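PDB 2GZQ: phosphatidylethanolamine-binding protein from Plasmodium vivax, which probably binds phosphatidylethanolamine or related phosphate-bearing ligands. Local coordinates for residues L160-G163 with E164-T168; K133-G136 with L137-I140. All blocks are in the same frame, centred on the assembly; numbering follows the deposited sequence.

Contact 2 comes first along the chain, at residues 133-140, where the loop after strand 121-124 runs into strand 138-148. Contact 1, at residues 160-168, lies in the loop that leaves the same strand and leads to helix 171-174. The centres are about 26 Å apart and the nearest atoms about 15 Å, so the two do not touch. Both adjoin the six-stranded mixed sheet: contact 2 enters it through the inner strand 138-148, whereas the loop of contact 1 packs against its outermost strand 121-124, with strands 77-85 and 99-107 in between. A partly buried strand entrance carrying the family's Gly-X-His-Arg sequence is thus set well apart from a surface turn.

Contact 1. Residues L160-G163 with E164-T168; sequences LYRG and EHYIT
Arg162 lays its guanidinium over one face of the Tyr166 ring, while Tyr161 and Glu164 join by their polar ends. In the first pair CZ of Arg162 stands 3.9 Å from the centroid of the Tyr166 ring, a cation-pi stack with the two planes 24° apart. NH2 of Arg162 comes to 3.5 Å from CD2 of Tyr166, so the overlap favours the root of the ring over its hydroxyl end. A bend in the arginine chain (chi3 -75°) brings the flat group round onto the ring. The opposite face of Tyr166 receives the imidazole of His165 edge-on, with CD2 over the ring centre, so the two faces meet different groups: a flat guanidinium and a ring edge.

In the second pair OE2 of Glu164 accepts from OH of Tyr161 at 2.6 Å through its anti lone pair, the one turned away from OE1. Glu164 folds back at chi2 (-61°) to meet it. The other carboxylate oxygen, OE1, forms a salt bridge with Arg169. Beneath the tyrosine, the backbone N of Gly163 sits 3.4 Å from the ring plane, over its centre.

The backbone underneath is a beta turn: N of Tyr166 donates to O of Gly163 at 3.2 Å, closing residues 163-166, with the donor well above the carbonyl plane. Gly163 enters this turn at a positive phi, with backbone angles that call for glycine. A weak bond from Ile167 N to Glu164 O continues the winding.

Outward, Tyr161 and Glu164 rest on Pro125, Leu160 touches Ile121 and Leu123, and Ile167 reaches Leu124, placing this surface loop along strand 121-124. Its far end meets helix 171-174, where Thr168 N bonds to Asn173 OD1.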
loop_
_atom_site.group_PDB
_atom_site.type_symbol
_atom_site.label_atom_id
_atom_site.label_comp_id
_atom_site.label_asym_id
_atom_site.label_seq_id
_atom_site.Cartn_x
_atom_site.Cartn_y
_atom_site.Cartn_z
ATOM N N LEU A 160 -16.352 -0.587 5.880
ATOM C CA LEU A 160 -16.395 -2.032 5.716
ATOM C C LEU A 160 -16.922 -2.400 4.353
ATOM O O LEU A 160 -17.844 -1.796 3.809
ATOM C CB LEU A 160 -17.235 -2.690 6.784
ATOM C CG LEU A 160 -16.791 -2.463 8.228
ATOM C CD1 LEU A 160 -17.841 -2.940 9.171
ATOM C CD2 LEU A 160 -15.475 -3.142 8.489
ATOM N N TYR A 161 -16.306 -3.401 3.761
ATOM C CA TYR A 161 -16.526 -3.743 2.351
ATOM C C TYR A 161 -17.905 -4.394 2.125
ATOM O O TYR A 161 -18.326 -5.324 2.845
ATOM C CB TYR A 161 -15.448 -4.687 1.860
ATOM C CG TYR A 161 -15.487 -4.988 0.388
ATOM C CD1 TYR A 161 -15.783 -6.242 -0.078
ATOM C CD2 TYR A 161 -15.134 -4.023 -0.545
ATOM C CE1 TYR A 161 -15.746 -6.536 -1.423
ATOM C CE2 TYR A 161 -15.127 -4.292 -1.889
ATOM C CZ TYR A 161 -15.424 -5.559 -2.332
ATOM O OH TYR A 161 -15.397 -5.894 -3.673
ATOM N N ARG A 162 -18.585 -3.932 1.091
ATOM C CA ARG A 162 -19.897 -4.415 0.663
ATOM C C ARG A 162 -19.913 -4.673 -0.836
ATOM O O ARG A 162 -20.972 -4.879 -1.430
ATOM C CB ARG A 162 -20.975 -3.382 0.982
ATOM C CG ARG A 162 -21.149 -3.108 2.437
ATOM C CD ARG A 162 -22.294 -2.142 2.647
ATOM N NE ARG A 162 -21.901 -0.788 2.289
ATOM C CZ ARG A 162 -22.745 0.192 1.970
ATOM N NH1 ARG A 162 -24.035 -0.048 1.983
ATOM N NH2 ARG A 162 -22.299 1.401 1.698
ATOM N N GLY A 163 -18.747 -4.721 -1.438
ATOM C CA GLY A 163 -18.652 -4.897 -2.869
ATOM C C GLY A 163 -18.214 -3.640 -3.595
ATOM O O GLY A 163 -18.225 -2.531 -3.054
ATOM N N GLU A 164 -17.861 -3.835 -4.855
ATOM C CA GLU A 164 -17.347 -2.751 -5.657
ATOM C C GLU A 164 -18.372 -1.664 -5.942
ATOM O O GLU A 164 -18.001 -0.520 -6.223
ATOM C CB GLU A 164 -16.778 -3.283 -6.958
ATOM C CG GLU A 164 -15.615 -4.243 -6.782
ATOM C CD GLU A 164 -14.404 -3.636 -6.078
ATOM O OE1 GLU A 164 -13.839 -2.654 -6.594
ATOM O OE2 GLU A 164 -13.996 -4.161 -5.013
ATOM N N HIS A 165 -19.662 -1.937 -5.843
ATOM C CA HIS A 165 -20.667 -0.918 -6.123
ATOM C C HIS A 165 -20.626 0.218 -5.121
ATOM O O HIS A 165 -21.045 1.342 -5.428
ATOM C CB HIS A 165 -22.070 -1.527 -6.135
ATOM C CG HIS A 165 -23.155 -0.513 -6.286
ATOM N ND1 HIS A 165 -23.442 0.087 -7.493
ATOM C CD2 HIS A 165 -24.004 0.035 -5.379
ATOM C CE1 HIS A 165 -24.429 0.953 -7.327
ATOM N NE2 HIS A 165 -24.786 0.940 -6.054
ATOM N N TYR A 166 -20.109 -0.033 -3.930
ATOM C CA TYR A 166 -20.238 0.924 -2.848
ATOM C C TYR A 166 -18.972 1.742 -2.626
ATOM O O TYR A 166 -18.955 2.602 -1.757
ATOM C CB TYR A 166 -20.678 0.228 -1.554
ATOM C CG TYR A 166 -22.091 -0.330 -1.654
ATOM C CD1 TYR A 166 -22.285 -1.685 -1.877
ATOM C CD2 TYR A 166 -23.197 0.487 -1.558
ATOM C CE1 TYR A 166 -23.548 -2.211 -1.980
ATOM C CE2 TYR A 166 -24.479 -0.041 -1.654
ATOM C CZ TYR A 166 -24.633 -1.388 -1.877
ATOM O OH TYR A 166 -25.902 -1.930 -1.987
ATOM N N ILE A 167 -17.927 1.479 -3.401
ATOM C CA ILE A 167 -16.670 2.190 -3.310
ATOM C C ILE A 167 -16.128 2.471 -4.696
ATOM O O ILE A 167 -16.631 1.954 -5.684
ATOM C CB ILE A 167 -15.626 1.405 -2.435
ATOM C CG1 ILE A 167 -15.399 -0.023 -2.923
ATOM C CG2 ILE A 167 -16.075 1.394 -0.992
ATOM C CD1 ILE A 167 -14.505 -0.165 -4.126
ATOM N N THR A 168 -15.102 3.301 -4.777
ATOM C CA THR A 168 -14.350 3.446 -6.010
ATOM C C THR A 168 -12.873 3.330 -5.676
ATOM O O THR A 168 -12.429 3.775 -4.631
ATOM C CB THR A 168 -14.626 4.751 -6.758
ATOM O OG1 THR A 168 -13.831 4.751 -7.961
ATOM C CG2 THR A 168 -14.355 5.975 -5.925
#

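Contact 2. Residues K133-G136 with L137-I140; sequences KGTG and LHRI
His138 turns its imidazole back along its own chain to bond a residue three positions earlier: NE2 of His138 donates to OG1 of Thr135 at 2.9 Å. The hydroxyl oxygen lies near the imidazole plane, 14° out of it, and therefore meets the ring at its edge. On the same ring, CD2 of His138 is 3.3 Å from O of Gly136, again at the edge and in plane, so side-chain and backbone oxygens of the loop both border the histidine.

Thr135 presents its hydroxyl from between backbone N and carbonyl carbon (chi1 62°). Gly136, at a positive phi, then redirects the chain, and Leu137 leads into strand 138-148, its side chain packing on Gln196 and Arg198 of strand 188-198. The sequence Gly136-Leu137-His138-Arg139 matches the Gly-X-His-Arg motif of the phosphatidylethanolamine-binding proteins, which in relatives borders the ligand pocket. Arg139 forms a salt bridge with Asp87.

Thr135 OG1 is also bonded to Lys132 O. Since that carbonyl can only accept, the hydroxyl gives its proton there and receives the N-H of His138. The second ring nitrogen, ND1, is bonded to Asp85 OD1. Gripped at both nitrogens, the buried imidazole has its rotation fixed, and a chain of hydrogen bonds runs from Asp85 through His138 and Thr135 to the loop backbone.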
loop_
_atom_site.group_PDB
_atom_site.type_symbol
_atom_site.label_atom_id
_atom_site.label_comp_id
_atom_site.label_asym_id
_atom_site.label_seq_id
_atom_site.Cartn_x
_atom_site.Cartn_y
_atom_site.Cartn_z
ATOM N N LYS A 133 -0.373 -0.218 -21.796
ATOM C CA LYS A 133 0.823 0.098 -22.566
ATOM C C LYS A 133 0.970 1.592 -22.836
ATOM O O LYS A 133 0.011 2.273 -23.190
ATOM C CB LYS A 133 0.809 -0.675 -23.887
ATOM C CG LYS A 133 2.174 -1.179 -24.317
ATOM C CD LYS A 133 3.083 -0.030 -24.735
ATOM C CE LYS A 133 2.682 0.542 -26.089
ATOM N NZ LYS A 133 2.987 2.000 -26.213
ATOM N N GLY A 134 2.197 2.085 -22.700
ATOM C CA GLY A 134 2.518 3.448 -23.066
ATOM C C GLY A 134 2.281 4.455 -21.968
ATOM O O GLY A 134 2.250 5.627 -22.232
ATOM N N THR A 135 2.113 3.991 -20.731
ATOM C CA THR A 135 1.758 4.857 -19.597
ATOM C C THR A 135 2.879 5.022 -18.589
ATOM O O THR A 135 2.637 5.411 -17.444
ATOM C CB THR A 135 0.507 4.357 -18.883
ATOM O OG1 THR A 135 0.724 3.039 -18.335
ATOM C CG2 THR A 135 -0.660 4.332 -19.856
ATOM N N GLY A 136 4.111 4.756 -19.010
ATOM C CA GLY A 136 5.279 5.021 -18.179
ATOM C C GLY A 136 5.464 3.966 -17.096
ATOM O O GLY A 136 4.798 2.932 -17.078
ATOM N N LEU A 137 6.404 4.210 -16.194
ATOM C CA LEU A 137 6.641 3.352 -15.053
ATOM C C LEU A 137 5.754 3.817 -13.902
ATOM O O LEU A 137 5.711 5.009 -13.553
ATOM C CB LEU A 137 8.106 3.419 -14.648
ATOM C CG LEU A 137 9.060 2.747 -15.616
ATOM C CD1 LEU A 137 10.469 3.310 -15.426
ATOM C CD2 LEU A 137 9.049 1.254 -15.387
ATOM N N HIS A 138 5.054 2.891 -13.302
ATOM C CA HIS A 138 4.172 3.146 -12.171
ATOM C C HIS A 138 4.846 2.720 -10.891
ATOM O O HIS A 138 5.314 1.575 -10.795
ATOM C CB HIS A 138 2.883 2.366 -12.338
ATOM C CG HIS A 138 2.064 2.748 -13.528
ATOM N ND1 HIS A 138 0.721 3.032 -13.435
ATOM C CD2 HIS A 138 2.379 2.845 -14.842
ATOM C CE1 HIS A 138 0.247 3.312 -14.636
ATOM N NE2 HIS A 138 1.238 3.223 -15.507
ATOM N N ARG A 139 4.885 3.610 -9.916
ATOM C CA ARG A 139 5.474 3.320 -8.609
ATOM C C ARG A 139 4.437 2.649 -7.716
ATOM O O ARG A 139 3.837 3.292 -6.862
ATOM C CB ARG A 139 5.994 4.629 -8.003
ATOM C CG ARG A 139 7.117 5.251 -8.848
ATOM C CD ARG A 139 7.397 6.690 -8.481
ATOM N NE ARG A 139 6.279 7.539 -8.868
ATOM C CZ ARG A 139 6.178 8.827 -8.569
ATOM N NH1 ARG A 139 7.134 9.455 -7.877
ATOM N NH2 ARG A 139 5.115 9.495 -8.960
ATOM N N ILE A 140 4.240 1.358 -7.922
ATOM C CA ILE A 140 3.274 0.581 -7.160
ATOM C C ILE A 140 3.806 0.475 -5.723
ATOM O O ILE A 140 4.906 -0.021 -5.494
ATOM C CB ILE A 140 3.069 -0.784 -7.815
ATOM C CG1 ILE A 140 2.571 -0.653 -9.259
ATOM C CG2 ILE A 140 2.144 -1.638 -6.962
ATOM C CD1 ILE A 140 1.322 0.085 -9.439
#